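Local coordinates for genome polyprotein (Enterovirus A71, PDB 6HLW) that includes the viral 3A protein, which binds the GOLD domain of the host Golgi protein ACBD3 and so probably recruits it to viral replication sites, at residues I12-L16 and C28-I34. Coordinates in Å, arbitrary orientation, origin at the centre of the assembly. Numbering follows the deposited sequence.
Sequences IGDLL and CREQGWI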
# COMPACT_ATOMS: atom_id res chain seq x y z
N ILE B 12 9.17 1.08 14.56
CA ILE B 12 9.33 0.34 13.32
C ILE B 12 8.98 1.22 12.13
O ILE B 12 9.62 1.17 11.08
CB ILE B 12 8.46 -0.93 13.29
CG1 ILE B 12 8.85 -1.87 14.43
CG2 ILE B 12 8.60 -1.65 11.95
CD1 ILE B 12 7.83 -2.96 14.71
N GLY B 13 7.94 2.04 12.30
CA GLY B 13 7.50 2.95 11.26
C GLY B 13 8.53 4.03 10.97
O GLY B 13 8.81 4.33 9.82
N ASP B 14 9.08 4.61 12.03
CA ASP B 14 10.09 5.65 11.89
C ASP B 14 11.35 5.08 11.24
O ASP B 14 12.07 5.78 10.53
CB ASP B 14 10.43 6.28 13.24
CG ASP B 14 11.30 7.51 13.12
OD1 ASP B 14 12.54 7.36 13.07
OD2 ASP B 14 10.75 8.63 13.06
N LEU B 15 11.60 3.80 11.49
CA LEU B 15 12.75 3.12 10.90
C LEU B 15 12.57 2.95 9.40
O LEU B 15 13.44 3.33 8.62
CB LEU B 15 12.97 1.76 11.56
CG LEU B 15 14.11 0.91 10.98
CD1 LEU B 15 15.45 1.62 11.15
CD2 LEU B 15 14.15 -0.46 11.64
N LEU B 16 11.44 2.38 9.00
CA LEU B 16 11.15 2.16 7.59
C LEU B 16 11.02 3.47 6.83
O LEU B 16 11.36 3.55 5.66
CB LEU B 16 9.88 1.33 7.43
CG LEU B 16 9.96 -0.12 7.89
CD1 LEU B 16 8.58 -0.76 7.92
CD2 LEU B 16 10.90 -0.92 7.00
N CYS B 28 13.19 -6.53 8.95
CA CYS B 28 12.01 -6.34 9.78
C CYS B 28 11.11 -7.56 9.71
O CYS B 28 10.53 -7.98 10.71
CB CYS B 28 11.24 -5.09 9.35
SG CYS B 28 12.10 -3.52 9.65
N ARG B 29 11.00 -8.14 8.51
CA ARG B 29 10.19 -9.33 8.29
C ARG B 29 10.75 -10.51 9.09
O ARG B 29 10.01 -11.19 9.80
CB ARG B 29 10.15 -9.68 6.80
CG ARG B 29 9.29 -10.88 6.45
CD ARG B 29 9.70 -11.45 5.10
NE ARG B 29 8.90 -12.62 4.73
CZ ARG B 29 7.78 -12.57 4.02
NH1 ARG B 29 7.29 -11.41 3.59
NH2 ARG B 29 7.13 -13.69 3.73
N GLU B 30 12.05 -10.73 8.96
CA GLU B 30 12.72 -11.83 9.64
C GLU B 30 12.67 -11.68 11.15
O GLU B 30 12.61 -12.67 11.88
CB GLU B 30 14.17 -11.93 9.17
CG GLU B 30 14.33 -12.38 7.72
CD GLU B 30 15.72 -12.12 7.17
OE1 GLU B 30 16.57 -11.59 7.91
OE2 GLU B 30 15.96 -12.45 5.99
N GLN B 31 12.67 -10.43 11.62
CA GLN B 31 12.63 -10.15 13.05
C GLN B 31 11.20 -10.18 13.57
O GLN B 31 10.96 -9.98 14.77
CB GLN B 31 13.28 -8.79 13.34
CG GLN B 31 14.17 -8.78 14.57
CD GLN B 31 15.45 -9.56 14.37
OE1 GLN B 31 15.64 -10.22 13.35
NE2 GLN B 31 16.35 -9.48 15.35
N GLY B 32 10.24 -10.40 12.67
CA GLY B 32 8.84 -10.46 13.04
C GLY B 32 8.24 -9.10 13.32
O GLY B 32 7.10 -8.99 13.77
N TRP B 33 9.01 -8.05 13.04
CA TRP B 33 8.56 -6.68 13.28
C TRP B 33 7.40 -6.31 12.36
O TRP B 33 6.56 -5.47 12.71
CB TRP B 33 9.72 -5.70 13.09
CG TRP B 33 10.80 -5.85 14.12
CD1 TRP B 33 10.74 -6.58 15.27
CD2 TRP B 33 12.11 -5.27 14.08
NE1 TRP B 33 11.93 -6.49 15.96
CE2 TRP B 33 12.79 -5.69 15.25
CE3 TRP B 33 12.78 -4.43 13.18
CZ2 TRP B 33 14.09 -5.30 15.53
CZ3 TRP B 33 14.07 -4.05 13.46
CH2 TRP B 33 14.72 -4.48 14.63
N ILE B 34 7.36 -6.92 11.18
CA ILE B 34 6.26 -6.73 10.24
C ILE B 34 5.83 -8.07 9.65
O ILE B 34 6.66 -8.88 9.26
CB ILE B 34 6.63 -5.75 9.11
CG1 ILE B 34 7.93 -6.18 8.41
CG2 ILE B 34 6.76 -4.34 9.66
CD1 ILE B 34 8.31 -5.33 7.22
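A helical hairpin of the enterovirus 3A protein closes here: helix 9-18 lays one face against the C-terminal end of helix 22-30 and the following turn. The side chains meet through apolar groups alone, and no hydrogen bond joins I12-L16 to C28-I34. I12 reaches furthest into the turn, its CD1 lying 3.5 Å from W33 O, the nearest approach, and 3.7 Å from W33 CB, and its CG2 4.0 Å from I34 CG2. C28 SG faces the methyls of both leucines, 4.2 Å from L15 CD2 and 3.9 Å from L16 CD2. G32 (phi 75°) is the first residue to leave helical geometry; two hydrogen bonds back into the last turn, G32 N to R29 O (3.0 Å) and a weak one from W33 N to C28 O (2.8 Å), make the Schellman motif. L16 and I34 also pack on aromatic side chains of the GCP60 (ACBD3) chain, extending this core into the host interface. Beside the W33 ring, L15 CD2 sits 4.0 Å from W33 CZ3.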